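Local coordinates for uncharacterized NTF2-like protein (Cytophaga hutchinsonii ATCC 33406, PDB 3F40) that is of unknown function but adopts the NTF2-like fold of the SnoaL-like family, whose curved sheet and helices commonly enclose a pocket for a small molecule, at residues L13-A18 against G90-E95; L75-N80 against T100-Y105. All blocks are in the same frame, centred on the assembly; numbering follows the deposited sequence.

Contact 1. Residues L13-A18 against G90-E95; sequences LEFIHA and GLYHLE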
loop_
_atom_site.group_PDB
_atom_site.type_symbol
_atom_site.label_atom_id
_atom_site.label_comp_id
_atom_site.label_asym_id
_atom_site.label_seq_id
_atom_site.Cartn_x
_atom_site.Cartn_y
_atom_site.Cartn_z
ATOM N N LEU A 13 15.436 3.846 -0.755
ATOM C CA LEU A 13 15.453 5.311 -0.802
ATOM C C LEU A 13 16.409 5.832 -1.868
ATOM O O LEU A 13 16.152 6.883 -2.465
ATOM C CB LEU A 13 15.750 5.882 0.574
ATOM C CG LEU A 13 14.605 5.642 1.542
ATOM C CD1 LEU A 13 14.906 6.308 2.905
ATOM C CD2 LEU A 13 13.240 6.120 1.013
ATOM N N GLU A 14 17.511 5.136 -2.061
ATOM C CA GLU A 14 18.447 5.511 -3.127
ATOM C C GLU A 14 17.800 5.348 -4.486
ATOM O O GLU A 14 18.007 6.161 -5.380
ATOM C CB GLU A 14 19.699 4.675 -3.084
ATOM C CG GLU A 14 20.562 4.970 -1.910
ATOM C CD GLU A 14 21.746 4.082 -1.824
ATOM O OE1 GLU A 14 21.864 3.135 -2.705
ATOM O OE2 GLU A 14 22.500 4.334 -0.841
ATOM N N PHE A 15 17.028 4.292 -4.662
ATOM C CA PHE A 15 16.313 4.078 -5.944
ATOM C C PHE A 15 15.349 5.215 -6.208
ATOM O O PHE A 15 15.313 5.774 -7.310
ATOM C CB PHE A 15 15.583 2.711 -5.909
ATOM C CG PHE A 15 14.794 2.402 -7.150
ATOM C CD1 PHE A 15 15.452 2.104 -8.338
ATOM C CD2 PHE A 15 13.414 2.361 -7.142
ATOM C CE1 PHE A 15 14.741 1.831 -9.485
ATOM C CE2 PHE A 15 12.720 2.070 -8.290
ATOM C CZ PHE A 15 13.390 1.800 -9.455
ATOM N N ILE A 16 14.572 5.584 -5.193
ATOM C CA ILE A 16 13.627 6.672 -5.346
ATOM C C ILE A 16 14.375 7.980 -5.620
ATOM O O ILE A 16 13.949 8.749 -6.486
ATOM C CB ILE A 16 12.715 6.839 -4.132
ATOM C CG1 ILE A 16 11.881 5.584 -3.937
ATOM C CG2 ILE A 16 11.836 8.062 -4.270
ATOM C CD1 ILE A 16 10.955 5.230 -5.099
ATOM N N HIS A 17 15.493 8.214 -4.924
ATOM C CA HIS A 17 16.278 9.445 -5.165
ATOM C C HIS A 17 16.823 9.496 -6.582
ATOM O O HIS A 17 16.828 10.560 -7.212
ATOM C CB HIS A 17 17.422 9.553 -4.172
ATOM C CG HIS A 17 18.208 10.799 -4.334
ATOM N ND1 HIS A 17 17.675 12.034 -4.062
ATOM C CD2 HIS A 17 19.471 11.002 -4.763
ATOM C CE1 HIS A 17 18.598 12.956 -4.302
ATOM N NE2 HIS A 17 19.681 12.360 -4.749
ATOM N N ALA A 18 17.296 8.354 -7.053
ATOM C CA ALA A 18 17.782 8.270 -8.421
ATOM C C ALA A 18 16.661 8.617 -9.409
ATOM O O ALA A 18 16.848 9.397 -10.346
ATOM C CB ALA A 18 18.404 6.903 -8.704
ATOM N N GLY A 90 3.588 1.503 -2.673
ATOM C CA GLY A 90 4.531 0.715 -3.459
ATOM C C GLY A 90 5.192 -0.318 -2.578
ATOM O O GLY A 90 5.785 0.004 -1.548
ATOM N N LEU A 91 5.096 -1.581 -2.994
ATOM C CA LEU A 91 5.644 -2.717 -2.266
ATOM C C LEU A 91 6.866 -3.246 -3.019
ATOM O O LEU A 91 6.763 -3.750 -4.136
ATOM C CB LEU A 91 4.588 -3.803 -2.157
ATOM C CG LEU A 91 5.007 -5.102 -1.507
ATOM C CD1 LEU A 91 5.349 -4.918 -0.030
ATOM C CD2 LEU A 91 3.885 -6.139 -1.694
ATOM N N TYR A 92 8.035 -3.066 -2.408
ATOM C CA TYR A 92 9.319 -3.450 -2.966
ATOM C C TYR A 92 9.833 -4.693 -2.248
ATOM O O TYR A 92 9.894 -4.710 -1.004
ATOM C CB TYR A 92 10.341 -2.301 -2.794
ATOM C CG TYR A 92 9.966 -1.026 -3.473
ATOM C CD1 TYR A 92 9.035 -0.164 -2.922
ATOM C CD2 TYR A 92 10.550 -0.658 -4.651
ATOM C CE1 TYR A 92 8.641 0.984 -3.590
ATOM C CE2 TYR A 92 10.152 0.496 -5.331
ATOM C CZ TYR A 92 9.181 1.303 -4.799
ATOM O OH TYR A 92 8.759 2.428 -5.462
ATOM N N HIS A 93 10.236 -5.695 -3.030
ATOM C CA HIS A 93 10.848 -6.897 -2.463
ATOM C C HIS A 93 12.341 -6.874 -2.794
ATOM O O HIS A 93 12.709 -6.548 -3.925
ATOM C CB HIS A 93 10.213 -8.161 -3.047
ATOM C CG HIS A 93 10.649 -9.413 -2.369
ATOM N ND1 HIS A 93 10.152 -9.795 -1.145
ATOM C CD2 HIS A 93 11.525 -10.377 -2.752
ATOM C CE1 HIS A 93 10.713 -10.944 -0.797
ATOM N NE2 HIS A 93 11.573 -11.296 -1.738
ATOM N N LEU A 94 13.145 -7.226 -1.812
ATOM C CA LEU A 94 14.614 -7.228 -1.962
ATOM C C LEU A 94 15.176 -8.568 -1.611
ATOM O O LEU A 94 14.760 -9.236 -0.641
ATOM C CB LEU A 94 15.230 -6.165 -1.060
ATOM C CG LEU A 94 14.739 -4.736 -1.431
ATOM C CD1 LEU A 94 13.607 -4.305 -0.517
ATOM C CD2 LEU A 94 15.866 -3.690 -1.423
ATOM N N GLU A 95 16.152 -8.947 -2.412
ATOM C CA GLU A 95 16.899 -10.167 -2.177
ATOM C C GLU A 95 18.283 -9.931 -2.676
ATOM O O GLU A 95 18.500 -9.334 -3.713
ATOM C CB GLU A 95 16.324 -11.357 -2.919
ATOM C CG GLU A 95 14.959 -11.709 -2.408
ATOM C CD GLU A 95 14.406 -13.018 -2.882
ATOM O OE1 GLU A 95 15.066 -13.731 -3.667
ATOM O OE2 GLU A 95 13.296 -13.357 -2.422
#
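Phe15 and Ile16, consecutive residues of helix 8-20, both touch the side chain of Tyr92, one at a ring carbon and one at its hydroxyl, and so join the first helix of this NTF2-like alpha+beta fold to strand 84-95 of its curved sheet. The contact is small and buried. Ile16 makes the shorter approach: its delta methyl CD1 lies 3.6 Å from Tyr92 OH, the side chain crossing the tyrosine at about a right angle. Phe15 meets the ring farther back, with CD2 4.2 Å from Tyr92 CE2, again crossing at about a right angle. The backbones stay well apart, with Phe15 CA and Tyr92 CA 10.7 Å from each other, and the side chains bridge the gap. Phe15 manages this with CG anti to its backbone N (chi1 179°), which extends the ring from the helix toward the sheet.

A second shell surrounds these groups. Phe15 also rests on Ile99 and on Ala27 of helix 24-29, while Ile16 reaches Leu75 and Tyr77 of strand 72-81. The phenol oxygen of Tyr92 is satisfied by a hydrogen bond with Tyr77 OH, so a polar atom can sit beside an isoleucine methyl in the core. Farther along the strand, His93 bonds Asp72 through ND1, and its NE2 donates to Glu95 OE2 at 2.8 Å, the carboxylate oxygen lying in the plane of the imidazole.

Contact 2. Residues L75-N80 against T100-Y105; sequences LIYDIN and TSLHVY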
loop_
_atom_site.group_PDB
_atom_site.type_symbol
_atom_site.label_atom_id
_atom_site.label_comp_id
_atom_site.label_asym_id
_atom_site.label_seq_id
_atom_site.Cartn_x
_atom_site.Cartn_y
_atom_site.Cartn_z
ATOM N N LEU A 75 6.290 1.690 0.628
ATOM C CA LEU A 75 6.269 3.142 0.626
ATOM C C LEU A 75 4.866 3.650 0.381
ATOM O O LEU A 75 4.155 3.148 -0.479
ATOM C CB LEU A 75 7.171 3.730 -0.472
ATOM C CG LEU A 75 8.651 3.320 -0.429
ATOM C CD1 LEU A 75 9.444 4.021 -1.569
ATOM C CD2 LEU A 75 9.292 3.591 0.895
ATOM N N ILE A 76 4.475 4.666 1.136
ATOM C CA ILE A 76 3.292 5.450 0.900
ATOM C C ILE A 76 3.800 6.747 0.294
ATOM O O ILE A 76 4.543 7.497 0.916
ATOM C CB ILE A 76 2.534 5.741 2.205
ATOM C CG1 ILE A 76 2.129 4.446 2.909
ATOM C CG2 ILE A 76 1.313 6.614 1.971
ATOM C CD1 ILE A 76 1.224 3.531 2.106
ATOM N N TYR A 77 3.432 6.975 -0.957
ATOM C CA TYR A 77 3.964 8.099 -1.684
ATOM C C TYR A 77 2.992 8.668 -2.702
ATOM O O TYR A 77 2.100 7.997 -3.201
ATOM C CB TYR A 77 5.308 7.748 -2.336
ATOM C CG TYR A 77 5.466 6.470 -3.189
ATOM C CD1 TYR A 77 4.399 5.748 -3.682
ATOM C CD2 TYR A 77 6.732 6.044 -3.523
ATOM C CE1 TYR A 77 4.603 4.589 -4.443
ATOM C CE2 TYR A 77 6.969 4.920 -4.282
ATOM C CZ TYR A 77 5.899 4.184 -4.744
ATOM O OH TYR A 77 6.128 3.047 -5.516
ATOM N N ASP A 78 3.203 9.952 -3.003
ATOM C CA ASP A 78 2.482 10.614 -4.082
ATOM C C ASP A 78 3.372 10.490 -5.311
ATOM O O ASP A 78 4.591 10.770 -5.249
ATOM C CB ASP A 78 2.191 12.070 -3.762
ATOM C CG ASP A 78 1.142 12.240 -2.698
ATOM O OD1 ASP A 78 0.361 11.316 -2.416
ATOM O OD2 ASP A 78 1.079 13.355 -2.154
ATOM N N ILE A 79 2.779 10.086 -6.432
ATOM C CA ILE A 79 3.509 9.966 -7.680
ATOM C C ILE A 79 2.956 10.979 -8.676
ATOM O O ILE A 79 1.757 11.035 -8.939
ATOM C CB ILE A 79 3.430 8.548 -8.313
ATOM C CG1 ILE A 79 3.608 7.424 -7.277
ATOM C CG2 ILE A 79 4.480 8.445 -9.403
ATOM C CD1 ILE A 79 3.401 6.038 -7.854
ATOM N N ASN A 80 3.839 11.831 -9.154
ATOM C CA ASN A 80 3.501 12.777 -10.217
ATOM C C ASN A 80 3.735 12.070 -11.543
ATOM O O ASN A 80 4.860 11.783 -11.929
ATOM C CB ASN A 80 4.320 14.059 -10.086
ATOM C CG ASN A 80 3.880 15.105 -11.069
ATOM O OD1 ASN A 80 3.571 14.788 -12.199
ATOM N ND2 ASN A 80 3.840 16.355 -10.640
ATOM N N THR A 100 14.032 -6.924 -6.336
ATOM C CA THR A 100 13.630 -7.957 -7.283
ATOM C C THR A 100 12.211 -7.755 -7.827
ATOM O O THR A 100 11.875 -8.294 -8.865
ATOM C CB THR A 100 13.751 -9.365 -6.680
ATOM O OG1 THR A 100 12.885 -9.454 -5.573
ATOM C CG2 THR A 100 15.214 -9.681 -6.256
ATOM N N SER A 101 11.398 -6.968 -7.134
ATOM C CA SER A 101 10.056 -6.670 -7.609
ATOM C C SER A 101 9.502 -5.420 -6.996
ATOM O O SER A 101 9.832 -5.060 -5.889
ATOM C CB SER A 101 9.097 -7.826 -7.307
ATOM O OG SER A 101 8.903 -8.047 -5.940
ATOM N N LEU A 102 8.564 -4.857 -7.746
ATOM C CA LEU A 102 7.707 -3.751 -7.288
ATOM C C LEU A 102 6.274 -4.081 -7.679
ATOM O O LEU A 102 6.014 -4.437 -8.824
ATOM C CB LEU A 102 8.131 -2.439 -7.939
ATOM C CG LEU A 102 7.202 -1.239 -7.726
ATOM C CD1 LEU A 102 6.954 -0.915 -6.239
ATOM C CD2 LEU A 102 7.767 -0.013 -8.422
ATOM N N HIS A 103 5.379 -3.984 -6.705
ATOM C CA HIS A 103 3.961 -3.990 -6.926
ATOM C C HIS A 103 3.422 -2.661 -6.428
ATOM O O HIS A 103 3.609 -2.357 -5.252
ATOM C CB HIS A 103 3.306 -5.101 -6.113
ATOM C CG HIS A 103 3.601 -6.462 -6.610
ATOM N ND1 HIS A 103 4.830 -7.064 -6.430
ATOM C CD2 HIS A 103 2.829 -7.357 -7.268
ATOM C CE1 HIS A 103 4.802 -8.274 -6.980
ATOM N NE2 HIS A 103 3.597 -8.470 -7.498
ATOM N N VAL A 104 2.830 -1.870 -7.320
ATOM C CA VAL A 104 2.320 -0.549 -6.931
ATOM C C VAL A 104 0.796 -0.547 -7.017
ATOM O O VAL A 104 0.205 -1.108 -7.926
ATOM C CB VAL A 104 3.007 0.598 -7.757
ATOM C CG1 VAL A 104 2.648 0.550 -9.206
ATOM C CG2 VAL A 104 2.698 1.948 -7.142
ATOM N N TYR A 105 0.205 0.073 -6.018
ATOM C CA TYR A 105 -1.241 0.080 -5.792
ATOM C C TYR A 105 -1.780 1.494 -5.857
ATOM O O TYR A 105 -1.373 2.328 -5.072
ATOM C CB TYR A 105 -1.586 -0.498 -4.420
ATOM C CG TYR A 105 -1.120 -1.886 -4.145
ATOM C CD1 TYR A 105 0.172 -2.128 -3.735
ATOM C CD2 TYR A 105 -1.986 -2.954 -4.258
ATOM C CE1 TYR A 105 0.594 -3.416 -3.458
ATOM C CE2 TYR A 105 -1.589 -4.222 -3.965
ATOM C CZ TYR A 105 -0.275 -4.455 -3.580
ATOM O OH TYR A 105 0.128 -5.726 -3.248
#
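Tyr77 reaches Val104 and Leu102 across the concave side of the NTF2-like sheet, passing over strand 84-95, which separates strands 72-81 and 98-105. The segment axes come no closer than 9.4 Å and diverge by 57°, as expected of a strongly twisted sheet, so side chains alone make the contact. From CB, the Tyr77 ring departs between the backbone N and the carbonyl carbon (chi1 50°), which sends it across the sheet toward strand 84-95. Leu75 CB then sits 3.8 Å above one ring face, toward the rim, and Tyr61 meets the ring with its plane turned by about 45°. Farther out, CE1 of Tyr77 comes to 4.2 Å from Val104 CG2, the methyl lying at the ring edge, near its plane. At the tip, Tyr77 OH approaches Val104 CG2 (4.0 Å) and Leu102 CD1 (4.1 Å), in directions roughly at right angles to each other, and shares a hydrogen bond with Tyr92 OH.

Leu102 and Val104 continue onto Phe35 and Phe37 of strand 35-39. At the start of segment 100-105, Thr100 and Ser101 both face His93 in a classic beta bulge. The Val104 methyl CG2 that borders Tyr77 also meets Ile79 CD1, at 4.2 Å.

How the contacts relate
The centres of the two contacts lie 9 Å apart in one buried core, and their segments alternate along the chain: 13-18, 75-80, 90-95, 100-105. The three strand segments belong to consecutive strands of one sheet, with 84-95 in the middle, and helix 8-20 packs across them. Contact 1 therefore ties helix to sheet, while contact 2 spans the sheet itself. They join at the phenols, where Tyr77 OH and Tyr92 OH are 2.7 Å apart, and through Leu102 CD1, 3.5 Å from Tyr92 CZ. Tyr77 OH also packs on the middle strand, 3.5 Å from Gly90 CA. Helix and twisted sheet are thereby knit into one shared core of the NTF2-like fold.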